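Local coordinates for iron-regulated ABC transporter siderophore-binding protein SirA (Staphylococcus aureus subsp. aureus, PDB 3MWF), which binds iron-loaded staphyloferrin B and probably hands this siderophore to an ABC transporter for import, at residues Ala35-Val40 with Gly276-Leu281; Pro53-Ile58 with Asn272-Tyr277. All coordinates share one frame; numbering follows the deposited sequence. Where two conformers were deposited one is given.

How the contacts relate
Both contacts end on the same run of chain, Asn272-Leu281, and share Gly276 and Tyr277 at the junction between helices 268-273 and 277-290. Contact 2 is buried, with three of its four touching residues enclosed, and reaches the siderophore pocket through Asn272 and Leu273. Contact 1 is only partly buried and joins the end of helix 29-37 to the start of helix 277-290. Neither has a direct hydrogen bond across it. Contact 2 packs the Phe55 and Tyr57 rings on Leu273 and Ala274 and adds a bridging water; contact 1 sets a serine hydroxyl against Tyr277 and the Lys278 chain, with Val36 beside it. Their centres lie about 10 Å apart, and Val36 CG2 packs on Ile58 CD1 at 3.9 Å.

Contact 1 (Ala35-Val40 with Gly276-Leu281); sequences AVSLGV and GYKSSL
Ser37 meets both Tyr277 and Lys278, and its OG does most of the touching. With OG beside its backbone N (chi1 -68°), the serine reaches across to Lys278 CG at 3.5 Å and, obliquely, to Tyr277 CD2 at 3.7 Å. These are van der Waals contacts; the hydroxyl makes its hydrogen bond one turn back, to the carbonyl of Asp33. Tyr277 CG lies anti to the backbone N (chi1 179°), which carries the hydroxyl beyond the contact to Leu136 O and Lys139 NZ on helix 130-155. Here the end of helix 29-37, in the N-terminal half of a periplasmic-binding-protein fold, abuts the beginning of helix 277-290. The first helix stops in a Schellman motif at Gly39, with Val40 N bonded to Ala35 O at 2.9 Å and Gly39 N to Val36 O at 3.0 Å. Asp33 OD1 accepts from Lys278 N and weakly from Tyr277 N, a polar tie between helix 29-37 and the start of helix 277-290. The Lys278 chain runs extended past Ser37 and bends only at chi4 (-77°); its CE lies 4.1 Å from Val36 CG1, the two side chains crossing at about a right angle.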
# COMPACT_ATOMS: atom_id res chain seq x y z
N ALA A 35 -4.40 -10.91 -6.50
CA ALA A 35 -4.81 -12.25 -6.96
C ALA A 35 -6.33 -12.34 -6.94
O ALA A 35 -6.97 -12.75 -7.93
CB ALA A 35 -4.21 -13.31 -6.05
N VAL A 36 -6.93 -11.95 -5.82
CA VAL A 36 -8.39 -11.94 -5.71
C VAL A 36 -9.05 -11.05 -6.79
O VAL A 36 -10.03 -11.45 -7.44
CB VAL A 36 -8.81 -11.55 -4.27
CG1 VAL A 36 -10.31 -11.20 -4.17
CG2 VAL A 36 -8.43 -12.65 -3.26
N SER A 37 -8.47 -9.87 -7.00
CA SER A 37 -8.97 -8.92 -8.00
C SER A 37 -8.93 -9.48 -9.43
O SER A 37 -9.77 -9.11 -10.29
CB SER A 37 -8.14 -7.64 -7.91
OG SER A 37 -8.39 -6.97 -6.67
N LEU A 38 -7.96 -10.34 -9.68
CA LEU A 38 -7.78 -10.99 -10.98
C LEU A 38 -8.58 -12.30 -11.11
O LEU A 38 -8.49 -12.99 -12.14
CB LEU A 38 -6.30 -11.24 -11.25
CG LEU A 38 -5.44 -9.99 -11.50
CD1 LEU A 38 -3.98 -10.36 -11.51
CD2 LEU A 38 -5.80 -9.31 -12.82
N GLY A 39 -9.35 -12.63 -10.07
CA GLY A 39 -10.23 -13.81 -10.07
C GLY A 39 -9.54 -15.11 -9.70
O GLY A 39 -10.06 -16.20 -9.99
N VAL A 40 -8.37 -15.01 -9.07
CA VAL A 40 -7.60 -16.18 -8.65
C VAL A 40 -7.45 -16.22 -7.12
O VAL A 40 -6.65 -15.46 -6.56
CB VAL A 40 -6.19 -16.18 -9.31
CG1 VAL A 40 -5.41 -17.44 -8.93
CG2 VAL A 40 -6.28 -16.05 -10.81
N GLY A 276 -3.07 -2.96 -1.93
CA GLY A 276 -3.49 -3.66 -3.14
C GLY A 276 -4.32 -2.84 -4.09
O GLY A 276 -4.39 -1.60 -4.00
N TYR A 277 -4.97 -3.57 -5.00
CA TYR A 277 -5.82 -2.97 -6.01
C TYR A 277 -7.12 -2.47 -5.42
O TYR A 277 -7.50 -1.30 -5.62
CB TYR A 277 -6.11 -3.95 -7.14
CG TYR A 277 -7.01 -3.30 -8.15
CD1 TYR A 277 -6.50 -2.41 -9.07
CD2 TYR A 277 -8.40 -3.51 -8.11
CE1 TYR A 277 -7.34 -1.75 -9.99
CE2 TYR A 277 -9.24 -2.86 -9.01
CZ TYR A 277 -8.71 -1.99 -9.93
OH TYR A 277 -9.54 -1.36 -10.83
N LYS A 278 -7.81 -3.33 -4.67
CA LYS A 278 -9.12 -2.94 -4.13
C LYS A 278 -9.07 -1.69 -3.24
O LYS A 278 -9.96 -0.83 -3.33
CB LYS A 278 -9.77 -4.11 -3.38
CG LYS A 278 -10.26 -5.17 -4.35
CD LYS A 278 -10.84 -6.34 -3.61
CE LYS A 278 -11.47 -7.32 -4.61
NZ LYS A 278 -12.81 -6.86 -5.14
N SER A 279 -8.03 -1.56 -2.41
CA SER A 279 -7.93 -0.41 -1.52
C SER A 279 -7.68 0.89 -2.26
O SER A 279 -8.00 1.95 -1.74
CB SER A 279 -6.78 -0.56 -0.52
OG SER A 279 -7.07 -1.56 0.42
N SER A 280 -7.07 0.80 -3.44
CA SER A 280 -6.76 2.03 -4.21
C SER A 280 -8.07 2.76 -4.55
O SER A 280 -8.20 3.97 -4.32
CB SER A 280 -5.90 1.76 -5.47
OG SER A 280 -6.62 1.15 -6.54
N LEU A 281 -9.06 1.98 -5.01
CA LEU A 281 -10.36 2.54 -5.34
C LEU A 281 -11.05 3.06 -4.09
O LEU A 281 -11.65 4.15 -4.08
CB LEU A 281 -11.22 1.48 -6.06
CG LEU A 281 -10.55 0.85 -7.29
CD1 LEU A 281 -11.50 -0.19 -7.91
CD2 LEU A 281 -10.18 1.90 -8.35

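Contact 2 (Pro53-Ile58 with Asn272-Tyr277); sequences PKFEYI and NLAGGY. With SE8 (5-[(2-{[(3S)-5-{[(2S)-2-amino-2-carboxyethyl]amino}-3-carboxy-3-hydroxy-5-oxopentanoyl]amino}ethyl)amino]-2,5-dioxopentanoic acid), chain C.
Phe55 and Tyr57 bring two aromatic rings against Leu273 and Ala274, and the direct contact between the segments is mainly apolar. Phe55 points its far ring corner inward: CZ lies 3.8 Å from Leu273 CB, the two side chains crossing at about a right angle, while CE2 approaches Ala274 CA at 4.0 Å. Both approaches are oblique to the ring. Tyr57 takes the methyl of the same alanine, also obliquely, with Ala274 CB 3.5 Å from its OH and 3.8 Å from its CE1. Its CG sits between the backbone N and the carbonyl carbon (chi1 89°), and Ile58 CB lies over the centre of one ring face, so a neighbour in the chain helps hold the ring.

In the two-lobed periplasmic-binding-protein fold, this contact ties the loop between strands 44-45 and 66-70 to helix 268-273 and the residues that follow it. Beyond that helix Gly275 turns the chain with positive phi, ahead of helix 277-290.

Polar contact across the segments runs through water. One molecule donates both to Tyr57 OH at 2.9 Å and to Ala274 O at 3.1 Å, bridging ring and backbone. The tyrosine hydroxyl is also hydrogen-bonded to Asp33 OD2, so two partners grip it. Within the loop, Ile58 N bonds to Phe55 O.

Within this contact, Asn272 and Leu273 reach the siderophore. Asn272 ND2 donates to staphyloferrin B O24, an oxygen of the C23 carboxylate, with an N-H...O angle of 159°; CG anti to the backbone N (chi1 -168°) directs the amide there. Leu273 serves two neighbours: CB meets Phe55, whereas CD2 packs against ligand C6 at 3.9 Å. Arg93, Arg169, Arg174 and Tyr176 supply further hydrogen bonds to the siderophore.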
# COMPACT_ATOMS: atom_id res chain seq x y z
N PRO A 53 -6.37 -13.65 11.01
CA PRO A 53 -5.35 -13.88 9.97
C PRO A 53 -5.67 -13.27 8.60
O PRO A 53 -4.80 -13.30 7.73
CB PRO A 53 -5.35 -15.40 9.86
CG PRO A 53 -6.74 -15.76 10.07
CD PRO A 53 -7.23 -14.84 11.17
N LYS A 54 -6.89 -12.75 8.41
CA LYS A 54 -7.33 -12.27 7.10
C LYS A 54 -8.16 -11.00 7.27
O LYS A 54 -9.11 -10.98 8.04
CB LYS A 54 -8.20 -13.33 6.40
CG LYS A 54 -7.44 -14.64 6.05
CD LYS A 54 -8.41 -15.78 5.72
CE LYS A 54 -7.62 -17.09 5.51
NZ LYS A 54 -8.56 -18.23 5.31
N PHE A 55 -7.79 -9.95 6.54
CA PHE A 55 -8.55 -8.71 6.62
C PHE A 55 -10.03 -8.95 6.34
O PHE A 55 -10.39 -9.68 5.40
CB PHE A 55 -8.06 -7.68 5.59
CG PHE A 55 -6.72 -7.08 5.91
CD1 PHE A 55 -6.48 -6.47 7.14
CD2 PHE A 55 -5.71 -7.07 4.93
CE1 PHE A 55 -5.24 -5.89 7.43
CE2 PHE A 55 -4.48 -6.50 5.21
CZ PHE A 55 -4.22 -5.91 6.44
N GLU A 56 -10.88 -8.31 7.14
CA GLU A 56 -12.34 -8.41 6.97
C GLU A 56 -12.82 -8.18 5.53
O GLU A 56 -13.66 -8.93 5.01
CB GLU A 56 -13.05 -7.44 7.93
CG GLU A 56 -14.55 -7.66 8.02
CD GLU A 56 -14.88 -8.87 8.86
OE1 GLU A 56 -13.94 -9.60 9.23
OE2 GLU A 56 -16.07 -9.10 9.16
N TYR A 57 -12.26 -7.17 4.87
CA TYR A 57 -12.71 -6.81 3.53
C TYR A 57 -12.50 -7.93 2.49
O TYR A 57 -13.24 -8.01 1.51
CB TYR A 57 -12.11 -5.46 3.06
CG TYR A 57 -10.77 -5.61 2.35
CD1 TYR A 57 -9.59 -5.65 3.08
CD2 TYR A 57 -10.70 -5.77 0.97
CE1 TYR A 57 -8.34 -5.82 2.43
CE2 TYR A 57 -9.49 -5.94 0.31
CZ TYR A 57 -8.31 -5.97 1.06
OH TYR A 57 -7.12 -6.13 0.40
N ILE A 58 -11.55 -8.83 2.73
CA ILE A 58 -11.21 -9.87 1.77
C ILE A 58 -11.40 -11.32 2.23
O ILE A 58 -11.26 -12.26 1.42
CB ILE A 58 -9.74 -9.64 1.30
CG1 ILE A 58 -9.48 -10.24 -0.08
CG2 ILE A 58 -8.72 -10.06 2.38
CD1 ILE A 58 -8.11 -9.84 -0.65
N ASN A 272 -2.91 2.03 4.08
CA ASN A 272 -1.57 1.49 3.98
C ASN A 272 -1.44 -0.04 3.99
O ASN A 272 -0.62 -0.61 3.23
CB ASN A 272 -0.68 2.02 5.12
CG ASN A 272 0.78 1.70 4.87
OD1 ASN A 272 1.31 2.00 3.79
ND2 ASN A 272 1.43 1.10 5.86
N LEU A 273 -2.19 -0.70 4.86
CA LEU A 273 -1.84 -2.12 5.11
C LEU A 273 -2.22 -3.08 4.00
O LEU A 273 -1.45 -4.01 3.73
CB LEU A 273 -2.43 -2.61 6.44
CG LEU A 273 -1.97 -1.85 7.69
CD1 LEU A 273 -2.67 -2.41 8.95
CD2 LEU A 273 -0.43 -1.76 7.90
N ALA A 274 -3.39 -2.88 3.39
CA ALA A 274 -3.86 -3.81 2.37
C ALA A 274 -2.96 -3.81 1.13
O ALA A 274 -2.74 -4.88 0.53
CB ALA A 274 -5.33 -3.54 2.01
N GLY A 275 -2.46 -2.64 0.76
CA GLY A 275 -1.39 -2.53 -0.22
C GLY A 275 -1.77 -2.82 -1.65
O GLY A 275 -0.89 -2.90 -2.52
N GLY A 276 -3.07 -2.96 -1.93
CA GLY A 276 -3.49 -3.66 -3.14
C GLY A 276 -4.32 -2.84 -4.09
O GLY A 276 -4.39 -1.60 -4.00
N TYR A 277 -4.97 -3.57 -5.00
CA TYR A 277 -5.82 -2.97 -6.01
C TYR A 277 -7.12 -2.47 -5.42
O TYR A 277 -7.50 -1.30 -5.62
CB TYR A 277 -6.11 -3.95 -7.14
CG TYR A 277 -7.01 -3.30 -8.15
CD1 TYR A 277 -6.50 -2.41 -9.07
CD2 TYR A 277 -8.40 -3.51 -8.11
CE1 TYR A 277 -7.34 -1.75 -9.99
CE2 TYR A 277 -9.24 -2.86 -9.01
CZ TYR A 277 -8.71 -1.99 -9.93
OH TYR A 277 -9.54 -1.36 -10.83
C1 SE8 C . 7.13 -4.44 9.19
C2 SE8 C . 6.37 -3.47 10.05
C3 SE8 C . 4.88 -3.79 10.02
N4 SE8 C . 4.28 -3.57 8.71
C5 SE8 C . 3.70 -2.43 8.39
C6 SE8 C . 3.27 -2.27 6.95
C7 SE8 C . 4.43 -1.80 6.08
C8 SE8 C . 3.97 -1.82 4.61
C9 SE8 C . 4.95 -1.17 3.63
N10 SE8 C . 6.25 -1.29 3.87
C11 SE8 C . 7.19 -0.71 2.94
C12 SE8 C . 8.08 -1.78 2.33
N13 SE8 C . 9.29 -1.22 1.75
C14 SE8 C . 10.42 -0.93 2.47
C15 SE8 C . 10.62 -1.55 3.82
C16 SE8 C . 9.77 -0.67 4.71
C17 SE8 C . 9.15 -1.35 5.89
C18 SE8 C . 9.48 -0.71 7.16
O19 SE8 C . 7.31 -5.61 9.61
O20 SE8 C . 7.61 -4.02 8.11
N21 SE8 C . 6.62 -2.10 9.58
O22 SE8 C . 3.50 -1.52 9.17
C23 SE8 C . 4.89 -0.42 6.52
O24 SE8 C . 4.20 0.59 6.21
O25 SE8 C . 5.96 -0.29 7.17
O26 SE8 C . 5.55 -2.67 6.30
O27 SE8 C . 4.51 -0.58 2.65
O28 SE8 C . 11.27 -0.15 2.07
O29 SE8 C . 8.32 -2.26 5.80
O30 SE8 C . 8.70 -0.85 8.09
O31 SE8 C . 10.52 -0.01 7.26
O HOH W 1 -4.65 -7.16 1.41